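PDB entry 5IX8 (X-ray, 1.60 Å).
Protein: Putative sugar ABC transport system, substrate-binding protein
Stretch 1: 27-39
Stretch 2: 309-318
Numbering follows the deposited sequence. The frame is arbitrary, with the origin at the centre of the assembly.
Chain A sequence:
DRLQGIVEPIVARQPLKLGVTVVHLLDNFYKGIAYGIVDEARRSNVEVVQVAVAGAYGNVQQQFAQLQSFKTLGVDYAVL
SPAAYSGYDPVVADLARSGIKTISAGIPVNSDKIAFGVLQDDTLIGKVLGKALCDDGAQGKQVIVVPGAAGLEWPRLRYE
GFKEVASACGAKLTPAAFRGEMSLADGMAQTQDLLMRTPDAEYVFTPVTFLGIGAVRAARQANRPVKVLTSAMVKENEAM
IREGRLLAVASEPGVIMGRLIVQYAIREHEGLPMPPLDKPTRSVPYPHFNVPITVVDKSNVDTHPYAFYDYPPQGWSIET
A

Stretch 1 27-39: DNFYKGIAYGIVD
Stretch 2 (309-318) YDYPPQGWSI

A helix meets an irregular segment, and aromatic rings and prolines do most of the work. In the first stretch Asp27 caps the helix: with chi1 p, its OD1 accepts from Phe29 N at 2.9 Å. The helix then runs on through Asp39 with i to i+4 bonds of 2.8 to 3.0 Å between backbone N and O. The second stretch leaves a helix at Asp310 and continues extended through Tyr311, Pro312 and Pro313 (phi/psi -101/127, -66/161, -61/146). A type II turn from Pro313 to Trp316 follows, closed by Trp316 N to Pro313 O at 3.0 Å; Gly315, at 89/0, takes the position where a CB would jam against the preceding carbonyl.

The register is set by two CA pairs, Asn28 with Tyr311 at 6.0 Å and Gly32 with Pro312 at 5.1 Å. Both chains advance in the same general sense, so Val38 reaches Trp316 and Ile318. Gly32 lies at this close approach, its N 3.8 Å from Pro312 CG; a CB there would clash with Asn28 O of its own helix, not with the second stretch.

Trp316 covers the most surface. Its CB points toward the helix, and chi1 t with chi2 84° lays the indole along Lys31, Ala34, Tyr35 and Val38. Tyr35 CB sits 3.8 Å from the centroid of the six-membered ring, 8° off its normal, a CH-pi contact. Ala34 CB touches Trp316 CH2 at 4.2 Å, Val38 CB touches Trp316 CZ2 at 4.2 Å, and the aliphatic Lys31 CG packs 3.8 Å from Trp316 CZ3.

Tyr35, also t (chi2 73°), is the second centre. Its edge meets the indole face, with planes at 76° and ring centroid 4.8 Å from that of the five-membered ring. Over one Tyr35 face lies Pro313 CD, 3.4 Å from the ring centroid and 8° off its normal; proline's polarized CH groups suit such a pi surface. Pro312, C-gamma exo like Pro313, has its CB 3.9 Å from Tyr35 CB.

Asn28 (chi1 m, chi2 -22°) places ND2 3.4 Å from Tyr311 CD1 and OD1 3.6 Å from Pro312 CD, both van der Waals contacts; ND2 is hydrogen-bonded elsewhere in the structure.

No direct hydrogen bond crosses the contact; water supplies the polar links. One water donates to Asn28 O and Asp310 O, both at 2.7 Å. Another accepts from Lys31 NZ at 2.9 Å and donates to Trp316 O at 2.6 Å, with the lysine chain t, t, m, t. The design rule is apolar interlock, with water joining polar groups.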

# COMPACT_ATOMS: atom_id res chain seq x y z
N ASP A 27 2.13 -10.39 0.93
CA ASP A 27 2.74 -9.83 -0.27
C ASP A 27 3.93 -8.97 0.10
O ASP A 27 4.42 -9.05 1.22
CB ASP A 27 1.72 -9.07 -1.14
CG ASP A 27 1.07 -7.86 -0.43
OD1 ASP A 27 1.64 -7.29 0.53
OD2 ASP A 27 -0.03 -7.45 -0.89
N ASN A 28 4.46 -8.19 -0.83
CA ASN A 28 5.65 -7.43 -0.49
C ASN A 28 5.34 -6.11 0.19
O ASN A 28 6.28 -5.43 0.62
CB ASN A 28 6.50 -7.14 -1.73
CG ASN A 28 7.29 -8.34 -2.16
OD1 ASN A 28 7.55 -9.24 -1.34
ND2 ASN A 28 7.68 -8.38 -3.43
N PHE A 29 4.07 -5.71 0.28
CA PHE A 29 3.81 -4.35 0.71
C PHE A 29 3.90 -4.23 2.23
O PHE A 29 4.78 -3.53 2.74
CB PHE A 29 2.45 -3.87 0.20
CG PHE A 29 2.10 -2.46 0.63
CD1 PHE A 29 2.87 -1.38 0.18
CD2 PHE A 29 1.06 -2.21 1.53
CE1 PHE A 29 2.59 -0.07 0.58
CE2 PHE A 29 0.75 -0.89 1.92
CZ PHE A 29 1.52 0.18 1.43
N TYR A 30 2.97 -4.84 2.96
CA TYR A 30 3.09 -4.73 4.42
C TYR A 30 4.34 -5.42 4.91
O TYR A 30 4.95 -4.98 5.91
CB TYR A 30 1.87 -5.32 5.14
CG TYR A 30 0.56 -4.75 4.65
CD1 TYR A 30 0.19 -3.43 4.93
CD2 TYR A 30 -0.34 -5.53 3.92
CE1 TYR A 30 -1.02 -2.90 4.46
CE2 TYR A 30 -1.56 -4.97 3.43
CZ TYR A 30 -1.88 -3.67 3.73
OH TYR A 30 -3.04 -3.10 3.28
N LYS A 31 4.74 -6.52 4.26
CA LYS A 31 5.98 -7.18 4.68
C LYS A 31 7.18 -6.27 4.45
O LYS A 31 8.10 -6.23 5.27
CB LYS A 31 6.13 -8.53 3.94
CG LYS A 31 7.25 -9.39 4.51
CD LYS A 31 7.57 -10.62 3.63
CE LYS A 31 6.37 -11.45 3.43
NZ LYS A 31 6.60 -12.65 2.57
N GLY A 32 7.17 -5.50 3.35
CA GLY A 32 8.19 -4.48 3.16
C GLY A 32 8.20 -3.42 4.25
O GLY A 32 9.26 -3.02 4.75
N ILE A 33 7.02 -2.91 4.61
CA ILE A 33 6.97 -1.94 5.70
C ILE A 33 7.58 -2.54 6.96
O ILE A 33 8.42 -1.91 7.62
CB ILE A 33 5.53 -1.48 5.94
CG1 ILE A 33 4.98 -0.79 4.69
CG2 ILE A 33 5.49 -0.60 7.18
CD1 ILE A 33 3.52 -0.43 4.82
N ALA A 34 7.19 -3.77 7.29
CA ALA A 34 7.71 -4.42 8.50
C ALA A 34 9.22 -4.60 8.42
O ALA A 34 9.92 -4.30 9.39
CB ALA A 34 7.03 -5.78 8.72
N TYR A 35 9.74 -5.04 7.26
CA TYR A 35 11.19 -5.14 7.08
C TYR A 35 11.87 -3.77 7.25
O TYR A 35 12.91 -3.66 7.91
CB TYR A 35 11.52 -5.72 5.70
CG TYR A 35 12.99 -5.59 5.43
CD1 TYR A 35 13.90 -6.41 6.11
CD2 TYR A 35 13.49 -4.62 4.55
CE1 TYR A 35 15.27 -6.24 5.92
CE2 TYR A 35 14.85 -4.45 4.36
CZ TYR A 35 15.74 -5.28 5.04
OH TYR A 35 17.10 -5.18 4.86
N GLY A 36 11.31 -2.72 6.62
CA GLY A 36 11.93 -1.40 6.73
C GLY A 36 11.98 -0.93 8.16
O GLY A 36 12.99 -0.36 8.60
N ILE A 37 10.91 -1.19 8.92
CA ILE A 37 10.93 -0.81 10.33
C ILE A 37 12.00 -1.59 11.10
O ILE A 37 12.79 -1.01 11.85
CB ILE A 37 9.54 -1.03 10.96
CG1 ILE A 37 8.53 -0.04 10.35
CG2 ILE A 37 9.62 -0.85 12.48
CD1 ILE A 37 7.09 -0.30 10.83
N VAL A 38 12.00 -2.91 10.95
CA VAL A 38 12.93 -3.76 11.71
C VAL A 38 14.38 -3.45 11.34
O VAL A 38 15.26 -3.28 12.21
CB VAL A 38 12.59 -5.23 11.47
CG1 VAL A 38 13.72 -6.13 12.01
CG2 VAL A 38 11.27 -5.55 12.12
N ASP A 39 14.67 -3.35 10.05
CA ASP A 39 16.04 -3.10 9.66
C ASP A 39 16.49 -1.69 10.01
O ASP A 39 17.65 -1.47 10.38
CB ASP A 39 16.23 -3.37 8.17
CG ASP A 39 17.67 -3.27 7.79
OD1 ASP A 39 18.44 -4.16 8.24
OD2 ASP A 39 18.05 -2.29 7.10
N TYR A 309 13.88 -0.62 -2.86
CA TYR A 309 12.93 0.14 -2.06
C TYR A 309 11.60 -0.57 -1.86
O TYR A 309 10.80 -0.13 -1.03
CB TYR A 309 12.69 1.51 -2.72
CG TYR A 309 13.93 2.38 -2.81
CD1 TYR A 309 14.59 2.79 -1.66
CD2 TYR A 309 14.42 2.83 -4.04
CE1 TYR A 309 15.72 3.61 -1.72
CE2 TYR A 309 15.54 3.64 -4.12
CZ TYR A 309 16.20 4.03 -2.94
OH TYR A 309 17.33 4.86 -3.00
N ASP A 310 11.32 -1.64 -2.62
CA ASP A 310 10.02 -2.31 -2.61
C ASP A 310 10.05 -3.78 -2.22
O ASP A 310 9.01 -4.32 -1.83
CB ASP A 310 9.35 -2.26 -3.98
CG ASP A 310 9.27 -0.87 -4.57
OD1 ASP A 310 9.97 0.09 -4.12
OD2 ASP A 310 8.50 -0.77 -5.53
N TYR A 311 11.17 -4.46 -2.38
CA TYR A 311 11.28 -5.87 -2.01
C TYR A 311 11.98 -5.99 -0.68
O TYR A 311 13.13 -5.49 -0.55
CB TYR A 311 12.09 -6.66 -3.04
CG TYR A 311 11.53 -6.82 -4.45
CD1 TYR A 311 10.22 -6.52 -4.75
CD2 TYR A 311 12.34 -7.28 -5.47
CE1 TYR A 311 9.73 -6.68 -6.05
CE2 TYR A 311 11.89 -7.42 -6.75
CZ TYR A 311 10.59 -7.12 -7.05
OH TYR A 311 10.16 -7.28 -8.36
N PRO A 312 11.42 -6.68 0.31
CA PRO A 312 12.24 -7.14 1.43
C PRO A 312 13.24 -8.16 0.92
O PRO A 312 13.05 -8.73 -0.16
CB PRO A 312 11.23 -7.78 2.40
CG PRO A 312 9.86 -7.63 1.74
CD PRO A 312 10.08 -7.30 0.31
N PRO A 313 14.31 -8.41 1.64
CA PRO A 313 15.33 -9.35 1.14
C PRO A 313 14.75 -10.73 0.94
O PRO A 313 13.84 -11.15 1.67
CB PRO A 313 16.38 -9.35 2.26
CG PRO A 313 16.12 -8.06 3.00
CD PRO A 313 14.66 -7.86 2.95
N GLN A 314 15.26 -11.43 -0.09
CA GLN A 314 14.83 -12.80 -0.29
C GLN A 314 15.19 -13.55 0.96
O GLN A 314 16.32 -13.45 1.46
CB GLN A 314 15.50 -13.49 -1.48
CG GLN A 314 15.10 -15.02 -1.56
CD GLN A 314 13.66 -15.25 -2.12
OE1 GLN A 314 12.87 -16.09 -1.60
NE2 GLN A 314 13.32 -14.52 -3.17
N GLY A 315 14.22 -14.27 1.49
CA GLY A 315 14.48 -15.06 2.64
C GLY A 315 14.27 -14.35 3.94
O GLY A 315 14.47 -14.97 4.99
N TRP A 316 13.88 -13.08 3.91
CA TRP A 316 13.55 -12.38 5.16
C TRP A 316 12.16 -12.77 5.63
O TRP A 316 11.22 -12.82 4.84
CB TRP A 316 13.61 -10.87 4.98
CG TRP A 316 13.43 -10.15 6.31
CD1 TRP A 316 14.39 -9.88 7.22
CD2 TRP A 316 12.21 -9.61 6.86
NE1 TRP A 316 13.86 -9.22 8.30
CE2 TRP A 316 12.53 -9.04 8.10
CE3 TRP A 316 10.90 -9.53 6.40
CZ2 TRP A 316 11.58 -8.40 8.90
CZ3 TRP A 316 9.96 -8.93 7.20
CH2 TRP A 316 10.30 -8.35 8.42
N SER A 317 12.03 -13.03 6.92
CA SER A 317 10.74 -13.15 7.59
C SER A 317 10.90 -12.66 9.02
O SER A 317 12.02 -12.49 9.51
CB SER A 317 10.22 -14.59 7.57
OG SER A 317 11.11 -15.45 8.27
N ILE A 318 9.79 -12.42 9.70
CA ILE A 318 9.94 -11.91 11.05
C ILE A 318 9.35 -12.85 12.10
O ILE A 318 8.26 -13.37 11.91
CB ILE A 318 9.35 -10.48 11.17
CG1 ILE A 318 9.60 -9.91 12.56
CG2 ILE A 318 7.85 -10.46 10.83
CD1 ILE A 318 11.07 -9.82 12.93
O HOH W 1 7.34 -3.06 -0.05
O HOH W 2 9.21 -13.61 3.38